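Long-range contacts in E3 ubiquitin ligase RavN (Legionella pneumophila, PDB 5MIY), which acts as an E3 ubiquitin ligase effector of Legionella pneumophila, probably promoting the transfer of ubiquitin to target proteins during infection: residues A[22-27]-A[38-43]; A[6-11]-A[79-84]; A[32-37]-A[87-92]; A[27-32]-A[54-59]. All blocks are in the same frame, centred on the assembly; numbering follows the deposited sequence.

Interaction 1: A[22-27]-A[38-43]; sequences ENTIVY and IKAISS
Ile25 and Ile41 pair as antiparallel partners in the beta hairpin of strands 25-32 and 35-41, whose short segments run at 163° with axes 4.9 Å apart. Each residue gives its N-H to the other's carbonyl, and Tyr27 does the same with Lys39, the bond from Lys39 N to Tyr27 O being 2.9 Å long. Val26 and Ala40 form the non-hydrogen-bonded pair between them, their CA atoms 4.6 Å apart. Past the strand ends, a water donates to both Asn23 O and Ser42 O, continuing the link where direct pairing stops.

Ile25, Tyr27, Lys39 and Ile41 share one face. CG of Tyr27 stands between its backbone N and carbonyl carbon (chi1 53°), and the ring lies beside Lys39 and Ile41. Lys39 CB lies over one ring face in a CH-pi contact, 4.1 Å from the centroid, while Ile41 CD1 meets the ring edge 3.8 Å from Tyr27 CE2. A long aliphatic chain suits Lys39 here, since its ammonium can still reach Thr53. On the other face Val26 CG1 touches Ile38 CD1 at 3.8 Å, and the small Ala40 CB lets Thr24 CG2 approach to 3.8 Å.

Tyr9 of strand 8-11 packs on Thr24 and Ala40 on that second face, whereas Tyr27 bonds through OH to Asp51 and meets Tyr59 of strand 58-61.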
# COMPACT_ATOMS: atom_id res chain seq x y z
N GLU A 22 -3.00 10.15 -9.06
CA GLU A 22 -4.32 9.64 -8.71
C GLU A 22 -4.51 8.18 -9.09
O GLU A 22 -5.51 7.59 -8.69
CB GLU A 22 -5.41 10.50 -9.36
CG GLU A 22 -5.51 10.33 -10.88
CD GLU A 22 -6.27 11.47 -11.55
OE1 GLU A 22 -6.52 12.50 -10.88
OE2 GLU A 22 -6.60 11.34 -12.74
N ASN A 23 -3.59 7.60 -9.86
CA ASN A 23 -3.67 6.19 -10.25
C ASN A 23 -2.87 5.27 -9.33
O ASN A 23 -2.95 4.04 -9.48
CB ASN A 23 -3.21 6.03 -11.70
CG ASN A 23 -4.11 6.76 -12.68
OD1 ASN A 23 -5.33 6.74 -12.54
ND2 ASN A 23 -3.51 7.44 -13.66
N THR A 24 -2.10 5.83 -8.40
CA THR A 24 -1.35 5.05 -7.44
C THR A 24 -2.29 4.32 -6.48
O THR A 24 -3.30 4.87 -6.04
CB THR A 24 -0.41 5.96 -6.64
OG1 THR A 24 0.42 6.70 -7.55
CG2 THR A 24 0.45 5.17 -5.66
N ILE A 25 -1.96 3.07 -6.17
CA ILE A 25 -2.70 2.30 -5.17
C ILE A 25 -2.09 2.61 -3.80
O ILE A 25 -0.89 2.42 -3.59
CB ILE A 25 -2.64 0.80 -5.46
CG1 ILE A 25 -3.36 0.48 -6.78
CG2 ILE A 25 -3.21 -0.02 -4.29
CD1 ILE A 25 -2.86 -0.82 -7.41
N VAL A 26 -2.92 3.09 -2.87
CA VAL A 26 -2.47 3.48 -1.55
C VAL A 26 -3.33 2.79 -0.50
O VAL A 26 -4.55 2.68 -0.66
CB VAL A 26 -2.51 5.02 -1.38
CG1 VAL A 26 -1.95 5.41 -0.03
CG2 VAL A 26 -1.72 5.70 -2.50
N TYR A 27 -2.69 2.31 0.56
CA TYR A 27 -3.38 1.64 1.65
C TYR A 27 -2.50 1.66 2.89
O TYR A 27 -1.30 1.93 2.82
CB TYR A 27 -3.76 0.19 1.28
CG TYR A 27 -2.62 -0.68 0.77
CD1 TYR A 27 -1.80 -1.39 1.64
CD2 TYR A 27 -2.38 -0.82 -0.60
CE1 TYR A 27 -0.76 -2.20 1.17
CE2 TYR A 27 -1.35 -1.63 -1.08
CZ TYR A 27 -0.54 -2.31 -0.20
OH TYR A 27 0.49 -3.10 -0.69
N ILE A 38 2.02 3.48 5.87
CA ILE A 38 1.40 3.84 4.61
C ILE A 38 2.19 3.21 3.46
O ILE A 38 3.41 3.35 3.37
CB ILE A 38 1.32 5.37 4.46
CG1 ILE A 38 0.39 5.75 3.31
CG2 ILE A 38 2.70 6.00 4.33
CD1 ILE A 38 -1.08 5.52 3.65
N LYS A 39 1.49 2.47 2.59
CA LYS A 39 2.11 1.79 1.47
C LYS A 39 1.55 2.30 0.16
O LYS A 39 0.38 2.67 0.06
CB LYS A 39 1.90 0.27 1.56
CG LYS A 39 2.39 -0.36 2.85
CD LYS A 39 3.89 -0.16 3.04
CE LYS A 39 4.39 -0.92 4.25
NZ LYS A 39 5.87 -0.85 4.42
N ALA A 40 2.40 2.32 -0.87
CA ALA A 40 1.99 2.72 -2.20
C ALA A 40 2.59 1.74 -3.21
O ALA A 40 3.79 1.45 -3.14
CB ALA A 40 2.43 4.15 -2.52
N ILE A 41 1.77 1.24 -4.13
CA ILE A 41 2.23 0.31 -5.16
C ILE A 41 1.65 0.73 -6.51
O ILE A 41 0.60 1.38 -6.58
CB ILE A 41 1.87 -1.16 -4.83
CG1 ILE A 41 0.35 -1.39 -4.85
CG2 ILE A 41 2.45 -1.57 -3.49
CD1 ILE A 41 -0.06 -2.82 -4.44
N SER A 42 2.37 0.40 -7.58
CA SER A 42 1.91 0.81 -8.90
C SER A 42 0.81 -0.11 -9.43
O SER A 42 -0.01 0.32 -10.24
CB SER A 42 3.08 0.86 -9.90
OG SER A 42 3.80 -0.36 -9.98
N SER A 43 0.78 -1.36 -8.97
CA SER A 43 -0.23 -2.33 -9.41
C SER A 43 -0.28 -3.44 -8.37
O SER A 43 0.58 -3.54 -7.50
CB SER A 43 0.12 -2.92 -10.78
OG SER A 43 1.28 -3.72 -10.68
O HOH W 1 -0.26 3.18 -10.61

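Interaction 2: A[6-11]-A[79-84]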
# COMPACT_ATOMS: atom_id res chain seq x y z
N MET A 6 8.05 16.37 -7.67
CA MET A 6 6.75 15.77 -7.42
C MET A 6 6.91 14.74 -6.31
O MET A 6 7.97 14.12 -6.19
CB MET A 6 6.21 15.10 -8.69
CG MET A 6 5.86 16.07 -9.79
SD MET A 6 4.31 16.88 -9.36
CE MET A 6 3.16 15.58 -9.84
N PRO A 7 5.89 14.57 -5.46
CA PRO A 7 5.95 13.51 -4.45
C PRO A 7 6.15 12.15 -5.11
O PRO A 7 5.47 11.81 -6.08
CB PRO A 7 4.59 13.59 -3.75
CG PRO A 7 4.06 14.94 -4.08
CD PRO A 7 4.62 15.32 -5.41
N THR A 8 7.09 11.37 -4.58
CA THR A 8 7.36 10.04 -5.10
C THR A 8 7.29 9.00 -3.99
O THR A 8 7.34 9.31 -2.79
CB THR A 8 8.74 9.94 -5.78
OG1 THR A 8 9.77 10.06 -4.80
CG2 THR A 8 8.89 11.01 -6.86
N TYR A 9 7.17 7.74 -4.41
CA TYR A 9 7.26 6.59 -3.53
C TYR A 9 8.19 5.57 -4.18
O TYR A 9 8.29 5.49 -5.40
CB TYR A 9 5.88 5.97 -3.27
CG TYR A 9 5.21 5.37 -4.50
CD1 TYR A 9 4.58 6.18 -5.44
CD2 TYR A 9 5.18 3.98 -4.70
CE1 TYR A 9 3.95 5.64 -6.56
CE2 TYR A 9 4.56 3.43 -5.81
CZ TYR A 9 3.95 4.26 -6.74
OH TYR A 9 3.34 3.70 -7.84
N PHE A 10 8.88 4.80 -3.34
CA PHE A 10 9.69 3.69 -3.83
C PHE A 10 8.76 2.52 -4.14
O PHE A 10 8.33 1.81 -3.23
CB PHE A 10 10.76 3.28 -2.82
CG PHE A 10 11.72 2.25 -3.34
CD1 PHE A 10 12.75 2.62 -4.19
CD2 PHE A 10 11.57 0.91 -3.01
CE1 PHE A 10 13.64 1.67 -4.68
CE2 PHE A 10 12.45 -0.04 -3.50
CZ PHE A 10 13.48 0.34 -4.34
N ASP A 11 8.47 2.32 -5.41
CA ASP A 11 7.51 1.30 -5.81
C ASP A 11 8.12 -0.08 -5.62
O ASP A 11 9.11 -0.40 -6.29
CB ASP A 11 7.08 1.50 -7.26
CG ASP A 11 6.16 0.39 -7.76
OD1 ASP A 11 5.35 -0.13 -6.96
OD2 ASP A 11 6.24 0.04 -8.96
N GLU A 79 11.67 15.20 2.01
CA GLU A 79 12.23 15.65 0.74
C GLU A 79 11.46 15.07 -0.45
O GLU A 79 12.03 14.58 -1.42
CB GLU A 79 13.72 15.32 0.63
CG GLU A 79 14.56 15.84 1.79
CD GLU A 79 15.83 16.52 1.34
OE1 GLU A 79 15.74 17.65 0.79
OE2 GLU A 79 16.92 15.94 1.51
N ASP A 80 10.13 15.13 -0.34
CA ASP A 80 9.18 14.69 -1.37
C ASP A 80 9.23 13.18 -1.63
O ASP A 80 8.78 12.72 -2.68
CB ASP A 80 9.39 15.45 -2.68
CG ASP A 80 8.35 16.53 -2.90
OD1 ASP A 80 7.39 16.61 -2.10
OD2 ASP A 80 8.49 17.32 -3.87
N LYS A 81 9.76 12.40 -0.69
CA LYS A 81 9.74 10.94 -0.77
C LYS A 81 8.93 10.37 0.38
O LYS A 81 9.09 10.79 1.53
CB LYS A 81 11.16 10.35 -0.75
CG LYS A 81 11.96 10.63 -2.01
CD LYS A 81 13.43 10.29 -1.83
CE LYS A 81 13.70 8.81 -2.08
NZ LYS A 81 15.03 8.59 -2.73
N LEU A 82 8.05 9.42 0.06
CA LEU A 82 7.18 8.82 1.06
C LEU A 82 8.00 8.17 2.16
O LEU A 82 8.94 7.41 1.89
CB LEU A 82 6.26 7.79 0.40
CG LEU A 82 5.21 7.15 1.31
CD1 LEU A 82 4.23 8.19 1.83
CD2 LEU A 82 4.49 6.03 0.58
N THR A 83 7.66 8.47 3.41
CA THR A 83 8.38 7.91 4.54
C THR A 83 8.14 6.40 4.63
O THR A 83 7.14 5.87 4.15
CB THR A 83 7.95 8.58 5.85
OG1 THR A 83 8.81 8.16 6.91
CG2 THR A 83 6.52 8.20 6.20
N ASN A 84 9.10 5.72 5.26
CA ASN A 84 8.96 4.31 5.59
C ASN A 84 8.76 4.08 7.08
O ASN A 84 8.76 2.93 7.53
CB ASN A 84 10.18 3.53 5.10
CG ASN A 84 9.90 2.74 3.84
OD1 ASN A 84 9.22 1.71 3.88
ND2 ASN A 84 10.43 3.21 2.72
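A single beta bridge between Thr8 and Lys81 fastens the loop that precedes helix 89-96 to strand 8-11, one member of a small two-stranded antiparallel sheet with strand 16-19. Two backbone bonds make the bridge, and both belong to Thr8: its N-H reaches Asp80 O at 2.9 Å, and Leu82 N donates to Thr8 O, also at 2.9 Å. Lys81 lies between these two partners and is bridged without a bond from its own peptide N. Weaker CA-H...O contacts flank the pair, Pro7 CA lying 3.4 Å from Asp80 O and Lys81 CA approaching Thr8 O.

Pro7 suits the position before the bridge, because no N-H is needed from it on this side and its rigid ring narrows the backbone choices leading into the strand. Asp80 has a positive phi of 65°, a less common conformation that Asp tolerates better than most residues; it comes just before the chain extends at Lys81. Its carboxylate lies beside the Met6-Pro7 backbone.

The side chains divide the bridge into a polar and an apolar side. Thr8 OG1 sits between its backbone N and carbonyl carbon (chi1 69°) and meets the aliphatic start of Lys81, whose ammonium continues to a long, weak ion pair with Asp17. Leu82 points toward strand 8-11 and also touches Ile38 of strand 35-41, an apolar place suited to a branched hydrocarbon. Across the bridge its CD2 lies 4.1 Å from Tyr9 CB.

Interaction 3: A[32-37]-A[87-92]; sequences GDNKFS and ISKDQV
The Phe36 ring turns its rim to the residues just before helix 89-96, where a capping box starts the helix: Ile87 O lies in the ring plane at the edge, 3.7 Å from Phe36 CD1, and Ser88 C is also near that plane. Lys89 CB and Val92 CG2 approach obliquely. The Lys89 side chain lies alongside Phe36 and points the same way; its CB packs 3.8 Å from Phe36 CE1, while the rest of the chain runs on to a salt bridge with Asp101. Leu28, Lys30 and Pro100 also touch Phe36.

In the capping box Ser88 OG, placed between its backbone N and carbonyl carbon (chi1 77°), accepts from Gln91 N, and Gln91 OE1 accepts in return from Ser88 N at 2.8 Å. Short, polar Ser suits the N-cap because its hydroxyl can curl back to an N-H of the first turn.

Just before the cap, Phe36 and Ile87 form one antiparallel hydrogen-bonded pair, with Ile87 N 2.7 Å from Phe36 O. The hairpin turn adds a further bond. Gly32 to Lys35 make a type II beta turn, and Asn34, with phi 54°, holds the left-handed conformation that Asn adopts readily. Its amide reaches over the helix start, and Asn34 OD1 accepts from Lys89 N at 2.9 Å, the donor standing 49° above the amide carbonyl plane.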
# COMPACT_ATOMS: atom_id res chain seq x y z
N GLY A 32 2.40 -3.27 14.05
CA GLY A 32 2.58 -3.45 15.48
C GLY A 32 1.42 -2.81 16.20
O GLY A 32 0.49 -2.27 15.58
N ASP A 33 1.46 -2.87 17.53
CA ASP A 33 0.43 -2.20 18.31
C ASP A 33 0.60 -0.70 18.19
O ASP A 33 1.70 -0.17 18.40
CB ASP A 33 0.48 -2.64 19.77
CG ASP A 33 -0.72 -2.13 20.55
OD1 ASP A 33 -1.85 -2.56 20.22
OD2 ASP A 33 -0.53 -1.31 21.46
N ASN A 34 -0.48 -0.00 17.83
CA ASN A 34 -0.47 1.45 17.61
C ASN A 34 0.60 1.86 16.59
O ASN A 34 1.11 2.99 16.63
CB ASN A 34 -0.29 2.21 18.93
CG ASN A 34 -0.72 3.66 18.83
OD1 ASN A 34 -1.77 3.98 18.27
ND2 ASN A 34 0.10 4.56 19.36
N LYS A 35 0.95 0.97 15.67
CA LYS A 35 1.98 1.23 14.66
C LYS A 35 1.45 0.83 13.29
O LYS A 35 1.25 -0.36 13.03
CB LYS A 35 3.28 0.50 14.99
CG LYS A 35 3.96 0.98 16.27
CD LYS A 35 5.27 0.25 16.52
CE LYS A 35 6.22 0.39 15.35
NZ LYS A 35 7.48 -0.39 15.57
N PHE A 36 1.23 1.81 12.42
CA PHE A 36 0.71 1.58 11.09
C PHE A 36 1.64 2.19 10.05
O PHE A 36 2.38 3.14 10.34
CB PHE A 36 -0.70 2.17 10.95
CG PHE A 36 -1.69 1.62 11.94
CD1 PHE A 36 -1.81 2.18 13.20
CD2 PHE A 36 -2.49 0.53 11.62
CE1 PHE A 36 -2.71 1.67 14.12
CE2 PHE A 36 -3.39 0.01 12.53
CZ PHE A 36 -3.50 0.58 13.79
N SER A 37 1.62 1.63 8.85
CA SER A 37 2.51 2.08 7.78
C SER A 37 1.70 2.37 6.52
O SER A 37 0.82 1.59 6.15
CB SER A 37 3.60 1.05 7.49
OG SER A 37 4.45 1.49 6.45
N ILE A 87 3.30 5.26 11.79
CA ILE A 87 2.52 6.31 12.42
C ILE A 87 1.50 5.70 13.36
O ILE A 87 1.04 4.57 13.17
CB ILE A 87 1.83 7.23 11.38
CG1 ILE A 87 0.74 6.46 10.62
CG2 ILE A 87 2.84 7.81 10.41
CD1 ILE A 87 -0.01 7.33 9.64
N SER A 88 1.16 6.46 14.40
CA SER A 88 0.25 6.00 15.44
C SER A 88 -1.19 6.00 14.93
O SER A 88 -1.52 6.63 13.92
CB SER A 88 0.35 6.91 16.66
OG SER A 88 -0.35 8.12 16.42
N LYS A 89 -2.06 5.30 15.68
CA LYS A 89 -3.48 5.29 15.35
C LYS A 89 -4.06 6.70 15.38
O LYS A 89 -4.90 7.06 14.54
CB LYS A 89 -4.24 4.38 16.32
CG LYS A 89 -5.75 4.51 16.25
CD LYS A 89 -6.44 3.44 17.09
CE LYS A 89 -5.97 3.48 18.54
NZ LYS A 89 -6.44 2.29 19.31
N ASP A 90 -3.63 7.52 16.35
CA ASP A 90 -4.08 8.90 16.40
C ASP A 90 -3.66 9.66 15.15
O ASP A 90 -4.48 10.36 14.53
CB ASP A 90 -3.53 9.59 17.66
CG ASP A 90 -4.33 9.27 18.90
OD1 ASP A 90 -5.56 9.04 18.78
OD2 ASP A 90 -3.74 9.24 20.00
N GLN A 91 -2.39 9.52 14.76
CA GLN A 91 -1.92 10.14 13.53
C GLN A 91 -2.70 9.63 12.32
O GLN A 91 -3.02 10.41 11.41
CB GLN A 91 -0.42 9.90 13.36
CG GLN A 91 0.43 10.70 14.33
CD GLN A 91 1.87 10.21 14.38
OE1 GLN A 91 2.15 9.04 14.12
NE2 GLN A 91 2.79 11.10 14.74
N VAL A 92 -3.02 8.33 12.29
CA VAL A 92 -3.84 7.80 11.20
C VAL A 92 -5.19 8.51 11.16
O VAL A 92 -5.67 8.89 10.08
CB VAL A 92 -4.02 6.27 11.34
CG1 VAL A 92 -5.05 5.79 10.34
CG2 VAL A 92 -2.70 5.55 11.14

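Interaction 4: A[27-32]-A[54-59]; sequences YLVKIG and THAEKY. With SO4 (sulfate ion), chain F.
Tyr27 and Tyr59 both carry CG between the backbone N and the carbonyl carbon (chi1 53° and 67°), and from neighbouring antiparallel strands of the four-stranded sheet their side chains cross at about a right angle. The rings meet obliquely, with planes at 56°. Much of the touching is done near their roots: Tyr59 CB lies 3.7 Å from Tyr27 CD1, and Tyr59 CD2 packs on Tyr27 CB. Phe108 meets the Tyr59 ring as well, while Tyr59 OH bonds to an ethanediol, probably from the crystallisation liquor.

No direct hydrogen bond joins 27-32 to 54-59, although Leu28 pairs through its backbone with Trp60 just beyond. Tyr59 CA makes a bent, weak CA-H...O contact of 3.2 Å with Leu28 O. Beta-branched Val29 suits the strand and spreads its surface between partners: Val29 CB meets Ala56 CB at 3.9 Å, and CG2 faces Thr54 OG1. Small Ala56 lets the loop come close to the strand. Thr54 shapes that loop as an ST turn, its OG1 accepting from Ala56 N and bonding also to Asp51; its methyl touches Ile31, which forms with Gly32 a classic beta bulge opposite Lys35.

A sulfate, likewise probably from the liquor, binds the backbone of the loop, Glu57 N giving a 2.7 Å bond to sulfate O1. A water bridges the strands where direct bonding has ended, accepting from Lys30 N and donating to Lys58 O, each at 2.8 Å.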
# COMPACT_ATOMS: atom_id res chain seq x y z
N TYR A 27 -2.69 2.31 0.56
CA TYR A 27 -3.38 1.64 1.65
C TYR A 27 -2.50 1.66 2.89
O TYR A 27 -1.30 1.93 2.82
CB TYR A 27 -3.76 0.19 1.28
CG TYR A 27 -2.62 -0.68 0.77
CD1 TYR A 27 -1.80 -1.39 1.64
CD2 TYR A 27 -2.38 -0.82 -0.60
CE1 TYR A 27 -0.76 -2.20 1.17
CE2 TYR A 27 -1.35 -1.63 -1.08
CZ TYR A 27 -0.54 -2.31 -0.20
OH TYR A 27 0.49 -3.10 -0.69
N LEU A 28 -3.13 1.37 4.03
CA LEU A 28 -2.46 1.25 5.32
C LEU A 28 -2.35 -0.21 5.73
O LEU A 28 -3.28 -1.00 5.52
CB LEU A 28 -3.25 2.02 6.39
CG LEU A 28 -2.50 2.51 7.62
CD1 LEU A 28 -1.70 3.76 7.26
CD2 LEU A 28 -3.49 2.80 8.75
N VAL A 29 -1.21 -0.58 6.31
CA VAL A 29 -1.08 -1.87 6.96
C VAL A 29 -0.64 -1.64 8.40
O VAL A 29 -0.07 -0.60 8.75
CB VAL A 29 -0.11 -2.84 6.24
CG1 VAL A 29 -0.55 -3.07 4.79
CG2 VAL A 29 1.32 -2.32 6.31
N LYS A 30 -0.94 -2.62 9.26
CA LYS A 30 -0.57 -2.59 10.67
C LYS A 30 0.70 -3.41 10.86
O LYS A 30 0.75 -4.57 10.44
CB LYS A 30 -1.71 -3.16 11.52
CG LYS A 30 -1.54 -3.03 13.04
CD LYS A 30 -2.86 -3.36 13.75
CE LYS A 30 -2.79 -3.11 15.25
NZ LYS A 30 -4.14 -3.20 15.88
N ILE A 31 1.72 -2.81 11.46
CA ILE A 31 2.99 -3.50 11.69
C ILE A 31 3.29 -3.70 13.17
O ILE A 31 4.34 -4.25 13.51
CB ILE A 31 4.16 -2.78 11.00
CG1 ILE A 31 4.46 -1.45 11.70
CG2 ILE A 31 3.87 -2.56 9.52
CD1 ILE A 31 5.79 -0.86 11.30
N GLY A 32 2.40 -3.27 14.05
CA GLY A 32 2.58 -3.45 15.48
C GLY A 32 1.42 -2.81 16.20
O GLY A 32 0.49 -2.27 15.58
N THR A 54 5.83 -5.88 3.75
CA THR A 54 5.57 -6.42 5.08
C THR A 54 4.92 -7.80 5.05
O THR A 54 4.86 -8.45 6.10
CB THR A 54 4.67 -5.48 5.90
OG1 THR A 54 3.34 -5.50 5.37
CG2 THR A 54 5.22 -4.05 5.91
N HIS A 55 4.41 -8.23 3.90
CA HIS A 55 3.63 -9.46 3.76
C HIS A 55 2.37 -9.45 4.62
O HIS A 55 1.81 -10.50 4.93
CB HIS A 55 4.48 -10.70 4.04
CG HIS A 55 5.52 -10.95 2.99
ND1 HIS A 55 6.55 -11.86 3.15
CD2 HIS A 55 5.69 -10.40 1.76
CE1 HIS A 55 7.30 -11.86 2.06
NE2 HIS A 55 6.80 -10.99 1.20
N ALA A 56 1.90 -8.26 5.01
CA ALA A 56 0.61 -8.16 5.68
C ALA A 56 -0.50 -8.60 4.74
O ALA A 56 -0.50 -8.26 3.55
CB ALA A 56 0.37 -6.72 6.17
N GLU A 57 -1.45 -9.37 5.27
CA GLU A 57 -2.58 -9.82 4.46
C GLU A 57 -3.79 -8.91 4.59
O GLU A 57 -4.68 -8.97 3.73
CB GLU A 57 -2.96 -11.25 4.85
CG GLU A 57 -1.91 -12.27 4.48
CD GLU A 57 -2.39 -13.69 4.60
OE1 GLU A 57 -3.52 -13.99 4.16
OE2 GLU A 57 -1.63 -14.52 5.13
N LYS A 58 -3.84 -8.07 5.61
CA LYS A 58 -4.95 -7.16 5.85
C LYS A 58 -4.48 -5.73 5.60
O LYS A 58 -3.34 -5.39 5.91
CB LYS A 58 -5.48 -7.30 7.28
CG LYS A 58 -5.89 -8.72 7.66
CD LYS A 58 -6.70 -8.74 8.95
CE LYS A 58 -7.28 -10.13 9.22
NZ LYS A 58 -8.08 -10.66 8.08
N TYR A 59 -5.36 -4.91 5.03
CA TYR A 59 -5.02 -3.53 4.75
C TYR A 59 -6.27 -2.66 4.84
O TYR A 59 -7.40 -3.15 4.75
CB TYR A 59 -4.38 -3.37 3.36
CG TYR A 59 -5.32 -3.67 2.22
CD1 TYR A 59 -5.46 -4.97 1.74
CD2 TYR A 59 -6.07 -2.67 1.62
CE1 TYR A 59 -6.32 -5.26 0.71
CE2 TYR A 59 -6.93 -2.95 0.57
CZ TYR A 59 -7.05 -4.25 0.12
OH TYR A 59 -7.90 -4.56 -0.92
S SO4 F . -1.90 -9.71 8.86
O1 SO4 F . -1.39 -10.44 7.70
O2 SO4 F . -0.89 -9.68 9.90
O3 SO4 F . -3.10 -10.39 9.36
O4 SO4 F . -2.24 -8.35 8.47
O HOH W 2 -2.15 -5.03 8.38

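How the interactions relate
Interaction 1 is the buried centre of the set, regular hairpin pairing that is apolar on the Val26 and Ala40 face and mixes aromatic, aliphatic and Lys side chains on the other. Interactions 3 and 4 are partly buried and use the far half of the same hairpin: one ties its turn to a helix start through two backbone bonds, an Asn34 side-chain bond to the first helix turn and Phe36 packing, the other sets strand 25-32 against strand 58-61 by side-chain packing and a water. They meet directly through the Ser37 N to Val29 O bond, and Tyr27 is common to interactions 1 and 4. Interaction 2 lies at the surface and relies on two backbone bonds, yet Asp11 probably bonds to Ser42, joining it to interaction 1.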